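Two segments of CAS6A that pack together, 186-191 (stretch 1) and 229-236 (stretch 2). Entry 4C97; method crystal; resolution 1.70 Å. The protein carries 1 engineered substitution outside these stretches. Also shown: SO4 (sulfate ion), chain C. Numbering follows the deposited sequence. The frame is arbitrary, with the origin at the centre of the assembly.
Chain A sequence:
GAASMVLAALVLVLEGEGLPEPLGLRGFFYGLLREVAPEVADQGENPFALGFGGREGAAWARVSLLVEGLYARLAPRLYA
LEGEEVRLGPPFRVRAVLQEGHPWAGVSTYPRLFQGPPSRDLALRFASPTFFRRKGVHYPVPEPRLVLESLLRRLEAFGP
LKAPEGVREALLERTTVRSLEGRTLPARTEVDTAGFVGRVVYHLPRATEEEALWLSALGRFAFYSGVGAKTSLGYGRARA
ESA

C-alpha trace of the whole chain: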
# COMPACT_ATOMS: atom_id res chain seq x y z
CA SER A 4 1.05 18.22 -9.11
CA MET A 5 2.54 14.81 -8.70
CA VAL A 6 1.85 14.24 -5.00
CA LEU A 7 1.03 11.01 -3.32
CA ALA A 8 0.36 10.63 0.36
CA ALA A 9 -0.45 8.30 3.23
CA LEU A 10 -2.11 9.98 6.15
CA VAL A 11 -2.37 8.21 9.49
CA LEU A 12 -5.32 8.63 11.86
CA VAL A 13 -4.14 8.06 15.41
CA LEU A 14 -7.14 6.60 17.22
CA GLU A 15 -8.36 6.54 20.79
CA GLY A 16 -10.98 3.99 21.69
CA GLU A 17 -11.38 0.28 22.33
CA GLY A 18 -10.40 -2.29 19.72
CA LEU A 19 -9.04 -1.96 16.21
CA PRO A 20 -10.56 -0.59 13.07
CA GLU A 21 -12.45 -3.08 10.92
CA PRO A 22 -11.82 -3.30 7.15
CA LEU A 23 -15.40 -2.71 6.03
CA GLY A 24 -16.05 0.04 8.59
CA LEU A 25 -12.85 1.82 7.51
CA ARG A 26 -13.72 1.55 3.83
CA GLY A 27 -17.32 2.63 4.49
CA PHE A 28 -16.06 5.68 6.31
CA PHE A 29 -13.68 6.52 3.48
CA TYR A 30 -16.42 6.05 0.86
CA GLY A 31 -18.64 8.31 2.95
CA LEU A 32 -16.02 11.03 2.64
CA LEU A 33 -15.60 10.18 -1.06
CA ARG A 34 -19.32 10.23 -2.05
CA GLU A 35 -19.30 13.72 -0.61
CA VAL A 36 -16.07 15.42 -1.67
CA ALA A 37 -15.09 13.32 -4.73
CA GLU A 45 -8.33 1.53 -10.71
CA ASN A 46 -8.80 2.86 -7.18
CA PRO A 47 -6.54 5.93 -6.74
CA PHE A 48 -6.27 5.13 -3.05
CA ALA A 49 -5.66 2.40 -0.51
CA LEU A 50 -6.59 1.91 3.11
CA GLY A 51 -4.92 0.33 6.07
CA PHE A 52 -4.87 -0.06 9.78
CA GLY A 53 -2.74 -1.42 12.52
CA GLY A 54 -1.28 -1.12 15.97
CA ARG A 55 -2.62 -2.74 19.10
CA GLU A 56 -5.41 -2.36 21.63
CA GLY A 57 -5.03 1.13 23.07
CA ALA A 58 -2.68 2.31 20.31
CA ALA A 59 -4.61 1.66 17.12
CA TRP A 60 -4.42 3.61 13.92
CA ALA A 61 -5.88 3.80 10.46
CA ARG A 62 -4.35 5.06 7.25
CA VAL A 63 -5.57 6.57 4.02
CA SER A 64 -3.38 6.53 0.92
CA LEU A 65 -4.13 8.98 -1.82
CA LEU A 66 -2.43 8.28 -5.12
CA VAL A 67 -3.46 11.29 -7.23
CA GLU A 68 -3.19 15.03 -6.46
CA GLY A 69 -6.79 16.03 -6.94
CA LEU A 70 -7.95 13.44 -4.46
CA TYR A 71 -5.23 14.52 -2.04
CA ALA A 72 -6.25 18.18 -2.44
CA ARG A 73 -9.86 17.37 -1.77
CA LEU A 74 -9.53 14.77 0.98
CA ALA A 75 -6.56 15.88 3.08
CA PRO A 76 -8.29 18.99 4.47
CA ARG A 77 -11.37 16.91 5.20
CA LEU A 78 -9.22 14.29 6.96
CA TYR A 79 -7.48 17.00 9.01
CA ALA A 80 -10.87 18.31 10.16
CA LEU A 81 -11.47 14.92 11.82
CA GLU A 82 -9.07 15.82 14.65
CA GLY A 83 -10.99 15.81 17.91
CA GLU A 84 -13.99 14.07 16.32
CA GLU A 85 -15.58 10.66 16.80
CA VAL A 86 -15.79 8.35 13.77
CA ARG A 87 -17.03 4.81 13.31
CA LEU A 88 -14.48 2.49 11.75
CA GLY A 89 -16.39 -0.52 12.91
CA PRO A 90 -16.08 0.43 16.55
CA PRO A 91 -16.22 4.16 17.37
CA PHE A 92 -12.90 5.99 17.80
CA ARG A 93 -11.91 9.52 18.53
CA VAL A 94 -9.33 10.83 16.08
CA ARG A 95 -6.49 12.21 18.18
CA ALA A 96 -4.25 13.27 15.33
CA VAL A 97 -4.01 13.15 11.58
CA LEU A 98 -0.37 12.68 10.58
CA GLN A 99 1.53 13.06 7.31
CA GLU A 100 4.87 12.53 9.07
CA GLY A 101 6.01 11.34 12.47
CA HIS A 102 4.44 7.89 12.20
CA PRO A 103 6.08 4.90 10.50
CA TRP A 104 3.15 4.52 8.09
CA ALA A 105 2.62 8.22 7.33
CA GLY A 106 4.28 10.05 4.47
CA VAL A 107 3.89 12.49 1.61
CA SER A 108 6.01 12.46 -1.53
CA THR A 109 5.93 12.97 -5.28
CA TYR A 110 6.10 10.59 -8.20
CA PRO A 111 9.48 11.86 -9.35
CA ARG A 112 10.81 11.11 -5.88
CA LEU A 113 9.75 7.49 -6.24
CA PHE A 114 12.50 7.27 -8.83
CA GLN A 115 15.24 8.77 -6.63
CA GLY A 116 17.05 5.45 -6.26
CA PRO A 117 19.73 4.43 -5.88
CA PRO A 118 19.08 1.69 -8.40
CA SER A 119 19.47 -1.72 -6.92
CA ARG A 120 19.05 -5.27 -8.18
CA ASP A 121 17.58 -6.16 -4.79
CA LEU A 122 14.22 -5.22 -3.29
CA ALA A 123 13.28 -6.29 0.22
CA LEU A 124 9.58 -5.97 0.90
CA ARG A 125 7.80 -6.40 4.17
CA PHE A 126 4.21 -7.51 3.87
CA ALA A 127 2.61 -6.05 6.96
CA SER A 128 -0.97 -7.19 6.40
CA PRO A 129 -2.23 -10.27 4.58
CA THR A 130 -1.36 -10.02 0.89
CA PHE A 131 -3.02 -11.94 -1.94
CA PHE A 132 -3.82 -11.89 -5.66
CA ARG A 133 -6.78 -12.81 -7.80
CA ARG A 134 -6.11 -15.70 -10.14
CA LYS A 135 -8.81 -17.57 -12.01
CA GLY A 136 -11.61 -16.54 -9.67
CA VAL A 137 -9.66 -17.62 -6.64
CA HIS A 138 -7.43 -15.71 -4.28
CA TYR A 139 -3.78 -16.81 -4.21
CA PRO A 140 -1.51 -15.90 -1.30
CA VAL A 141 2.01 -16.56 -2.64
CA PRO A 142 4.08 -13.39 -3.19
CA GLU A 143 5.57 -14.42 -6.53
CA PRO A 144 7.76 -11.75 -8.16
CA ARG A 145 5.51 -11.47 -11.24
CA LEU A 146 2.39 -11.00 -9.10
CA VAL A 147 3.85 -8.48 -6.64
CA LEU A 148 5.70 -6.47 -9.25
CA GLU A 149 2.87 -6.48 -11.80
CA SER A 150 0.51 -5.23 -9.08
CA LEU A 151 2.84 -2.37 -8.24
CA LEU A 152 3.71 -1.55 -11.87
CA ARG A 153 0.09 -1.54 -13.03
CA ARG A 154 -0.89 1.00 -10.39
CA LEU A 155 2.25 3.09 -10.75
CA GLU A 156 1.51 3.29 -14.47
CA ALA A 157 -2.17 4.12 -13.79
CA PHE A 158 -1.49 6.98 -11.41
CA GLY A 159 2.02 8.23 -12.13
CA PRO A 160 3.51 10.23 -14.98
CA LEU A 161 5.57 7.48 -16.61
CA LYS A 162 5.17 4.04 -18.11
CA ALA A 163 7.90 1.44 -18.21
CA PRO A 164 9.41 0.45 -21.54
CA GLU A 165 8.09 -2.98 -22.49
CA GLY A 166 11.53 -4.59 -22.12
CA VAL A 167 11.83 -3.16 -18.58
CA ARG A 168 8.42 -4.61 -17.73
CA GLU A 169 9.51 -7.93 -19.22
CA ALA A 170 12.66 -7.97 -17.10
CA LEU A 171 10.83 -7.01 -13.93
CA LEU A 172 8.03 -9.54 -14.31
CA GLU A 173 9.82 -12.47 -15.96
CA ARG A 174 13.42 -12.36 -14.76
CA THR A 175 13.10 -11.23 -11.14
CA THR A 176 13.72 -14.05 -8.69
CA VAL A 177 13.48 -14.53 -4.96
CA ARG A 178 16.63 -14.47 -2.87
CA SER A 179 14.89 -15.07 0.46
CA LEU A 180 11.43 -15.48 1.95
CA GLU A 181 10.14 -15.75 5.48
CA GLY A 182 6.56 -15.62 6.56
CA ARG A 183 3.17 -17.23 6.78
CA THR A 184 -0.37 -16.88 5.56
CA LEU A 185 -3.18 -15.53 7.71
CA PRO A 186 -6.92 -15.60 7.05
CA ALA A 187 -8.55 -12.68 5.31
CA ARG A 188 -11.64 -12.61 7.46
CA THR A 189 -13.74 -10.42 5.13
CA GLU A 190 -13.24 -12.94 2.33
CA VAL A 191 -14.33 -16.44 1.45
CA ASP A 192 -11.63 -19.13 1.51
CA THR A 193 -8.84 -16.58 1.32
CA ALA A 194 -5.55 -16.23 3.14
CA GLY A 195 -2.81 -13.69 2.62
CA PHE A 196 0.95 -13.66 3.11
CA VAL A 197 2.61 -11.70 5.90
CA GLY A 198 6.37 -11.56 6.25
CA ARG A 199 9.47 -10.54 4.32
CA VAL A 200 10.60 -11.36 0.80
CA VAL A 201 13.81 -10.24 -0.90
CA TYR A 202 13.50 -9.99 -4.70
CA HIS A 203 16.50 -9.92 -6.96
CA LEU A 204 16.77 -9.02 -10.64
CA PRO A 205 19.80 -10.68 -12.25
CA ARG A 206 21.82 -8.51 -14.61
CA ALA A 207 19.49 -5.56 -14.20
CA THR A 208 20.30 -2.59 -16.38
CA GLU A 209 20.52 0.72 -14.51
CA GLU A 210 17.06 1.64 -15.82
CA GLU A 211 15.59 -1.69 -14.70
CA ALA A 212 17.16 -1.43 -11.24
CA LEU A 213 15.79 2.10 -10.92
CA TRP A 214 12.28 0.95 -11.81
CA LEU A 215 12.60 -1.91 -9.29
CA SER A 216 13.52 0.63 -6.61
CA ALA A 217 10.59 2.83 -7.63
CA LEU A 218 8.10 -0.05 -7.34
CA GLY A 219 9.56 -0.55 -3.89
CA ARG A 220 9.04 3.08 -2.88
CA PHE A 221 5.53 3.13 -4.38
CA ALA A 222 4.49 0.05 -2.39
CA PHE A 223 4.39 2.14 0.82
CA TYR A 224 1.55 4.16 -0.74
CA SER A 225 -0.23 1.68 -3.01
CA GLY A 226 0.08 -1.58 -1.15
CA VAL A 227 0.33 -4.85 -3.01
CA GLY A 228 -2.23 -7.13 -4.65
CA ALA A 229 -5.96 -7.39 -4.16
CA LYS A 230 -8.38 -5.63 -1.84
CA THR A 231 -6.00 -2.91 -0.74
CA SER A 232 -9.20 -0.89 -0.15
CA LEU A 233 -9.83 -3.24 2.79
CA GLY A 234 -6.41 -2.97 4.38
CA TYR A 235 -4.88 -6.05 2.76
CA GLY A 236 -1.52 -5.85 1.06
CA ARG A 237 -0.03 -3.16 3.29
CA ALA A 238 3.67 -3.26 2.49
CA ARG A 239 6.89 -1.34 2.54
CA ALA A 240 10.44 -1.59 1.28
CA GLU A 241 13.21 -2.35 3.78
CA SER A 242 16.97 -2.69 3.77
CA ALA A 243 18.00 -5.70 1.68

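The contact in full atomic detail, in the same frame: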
# COMPACT_ATOMS: atom_id res chain seq x y z
N PRO A 186 -5.62 -15.74 7.71
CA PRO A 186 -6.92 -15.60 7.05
C PRO A 186 -7.32 -14.17 6.78
O PRO A 186 -7.04 -13.27 7.57
CB PRO A 186 -7.90 -16.21 8.07
CG PRO A 186 -7.09 -17.16 8.87
CD PRO A 186 -5.73 -16.48 8.98
N ALA A 187 -7.96 -13.96 5.65
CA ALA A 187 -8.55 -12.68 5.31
C ALA A 187 -10.02 -12.78 5.66
O ALA A 187 -10.81 -13.33 4.91
CB ALA A 187 -8.38 -12.41 3.84
N ARG A 188 -10.37 -12.27 6.83
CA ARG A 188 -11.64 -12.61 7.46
C ARG A 188 -12.85 -12.01 6.75
O ARG A 188 -13.97 -12.48 6.95
CB ARG A 188 -11.63 -12.25 8.95
CG ARG A 188 -10.68 -13.09 9.84
CD ARG A 188 -11.14 -14.54 10.06
NE ARG A 188 -10.39 -15.22 11.13
CZ ARG A 188 -10.15 -16.53 11.19
NH1 ARG A 188 -10.57 -17.34 10.23
NH2 ARG A 188 -9.47 -17.04 12.21
N THR A 189 -12.64 -10.99 5.91
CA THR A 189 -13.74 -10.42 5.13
C THR A 189 -14.04 -11.25 3.88
O THR A 189 -15.03 -11.02 3.21
CB THR A 189 -13.43 -8.98 4.67
OG1 THR A 189 -12.25 -9.01 3.87
CG2 THR A 189 -13.19 -8.08 5.86
N GLU A 190 -13.17 -12.20 3.58
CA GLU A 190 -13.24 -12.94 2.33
C GLU A 190 -13.62 -14.38 2.56
O GLU A 190 -13.57 -14.88 3.69
CB GLU A 190 -11.89 -12.87 1.60
CG GLU A 190 -11.42 -11.46 1.39
CD GLU A 190 -12.45 -10.61 0.68
OE1 GLU A 190 -12.91 -11.03 -0.40
OE2 GLU A 190 -12.83 -9.56 1.25
N VAL A 191 -14.02 -15.03 1.47
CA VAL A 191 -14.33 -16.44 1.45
C VAL A 191 -13.10 -17.22 1.02
O VAL A 191 -12.54 -16.95 -0.04
CB VAL A 191 -15.47 -16.76 0.45
CG1 VAL A 191 -15.85 -18.24 0.51
CG2 VAL A 191 -16.71 -15.87 0.71
N ALA A 229 -4.51 -7.60 -4.14
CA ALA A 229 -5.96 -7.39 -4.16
C ALA A 229 -6.49 -6.82 -2.86
O ALA A 229 -5.94 -7.05 -1.79
CB ALA A 229 -6.64 -8.70 -4.46
N LYS A 230 -7.61 -6.11 -2.98
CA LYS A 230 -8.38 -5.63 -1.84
C LYS A 230 -7.57 -4.73 -0.93
O LYS A 230 -7.73 -4.75 0.29
CB LYS A 230 -9.02 -6.81 -1.11
CG LYS A 230 -9.79 -7.64 -2.12
CD LYS A 230 -11.20 -7.97 -1.73
CE LYS A 230 -11.90 -8.74 -2.84
NZ LYS A 230 -12.67 -7.84 -3.74
N THR A 231 -6.71 -3.90 -1.53
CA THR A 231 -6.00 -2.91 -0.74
C THR A 231 -6.98 -1.87 -0.15
O THR A 231 -6.62 -1.16 0.77
CB THR A 231 -4.91 -2.22 -1.55
OG1 THR A 231 -5.47 -1.65 -2.75
CG2 THR A 231 -3.84 -3.20 -1.91
N SER A 232 -8.19 -1.80 -0.69
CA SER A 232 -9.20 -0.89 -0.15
C SER A 232 -9.72 -1.39 1.20
O SER A 232 -10.40 -0.64 1.93
CB SER A 232 -10.36 -0.71 -1.14
OG SER A 232 -11.11 -1.91 -1.28
N LEU A 233 -9.40 -2.64 1.53
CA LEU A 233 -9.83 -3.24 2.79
C LEU A 233 -8.67 -3.47 3.75
O LEU A 233 -8.83 -4.14 4.76
CB LEU A 233 -10.61 -4.54 2.55
CG LEU A 233 -11.94 -4.37 1.84
CD1 LEU A 233 -12.49 -5.76 1.45
CD2 LEU A 233 -12.94 -3.66 2.71
N GLY A 234 -7.52 -2.87 3.46
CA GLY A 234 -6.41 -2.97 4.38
C GLY A 234 -5.45 -4.12 4.13
O GLY A 234 -4.46 -4.25 4.86
N TYR A 235 -5.76 -4.94 3.13
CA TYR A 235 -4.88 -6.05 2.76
C TYR A 235 -3.72 -5.49 1.95
O TYR A 235 -3.80 -4.39 1.36
CB TYR A 235 -5.65 -7.10 1.94
CG TYR A 235 -6.77 -7.72 2.74
CD1 TYR A 235 -6.49 -8.53 3.83
CD2 TYR A 235 -8.10 -7.48 2.43
CE1 TYR A 235 -7.50 -9.09 4.57
CE2 TYR A 235 -9.11 -8.05 3.16
CZ TYR A 235 -8.80 -8.85 4.24
OH TYR A 235 -9.80 -9.45 5.01
N GLY A 236 -2.63 -6.23 1.92
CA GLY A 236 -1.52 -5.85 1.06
C GLY A 236 -0.72 -4.64 1.50
O GLY A 236 0.00 -4.05 0.69
S SO4 C . -15.16 -5.66 -2.78
O1 SO4 C . -14.02 -5.77 -1.90
O2 SO4 C . -15.28 -6.93 -3.48
O3 SO4 C . -16.34 -5.36 -1.99
O4 SO4 C . -14.98 -4.57 -3.73

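The contact is small, burying about 237 Å² counted over both stretches, and it centres on the side chain of Tyr235, which reaches across to the turn formed by stretch 1. That turn, type I from Ala187 to Glu190, is closed by a backbone hydrogen bond from Glu190 N to Ala187 O (2.9 Å), and it directs the side chains of Ala187, Thr189 and Glu190 toward stretch 2.

The polar link between the stretches is the hydrogen bond joining Tyr235 OH and Thr189 OG1, 2.7 Å apart. Thr189 OG1 lies near the plane of the tyrosine ring, at its edge, where a phenolic hydroxyl can meet a partner. The threonine hydroxyl in turn donates to the carboxylate of its neighbour, Thr189 OG1 to Glu190 OE2 at 2.7 Å, so a short polar chain runs from phenol to carboxylate. Threonine suits the middle of this chain because its hydroxyl can both give and receive; its chi1 is p. Glu190, folded back with chi1 and chi2 both m, brings its carboxylate within reach.

Apolar contact is limited: Ala187 CB sits 3.5 Å from Tyr235 CE1, its small methyl fitting close to the ring, obliquely placed, and Leu233 CD1 lies beside the polar atoms, 4.1 Å from Thr189 OG1 and 3.8 Å from Glu190 OE2. Ala187, Leu233 and Tyr235 are all buried in the assembly.

At the more exposed margin, the aliphatic part of Lys230 packs against the glutamate, with Lys230 CE 3.5 Å from Glu190 OE1. The lysine's charged end instead engages the sulfate, probably from the crystallisation liquor, through Lys230 NZ to SO4 O2 at 2.8 Å. In stretch 2, Gly234 tolerates backbone angles at which a CB would jam against the preceding carbonyl oxygen, in the bend leading to Tyr235.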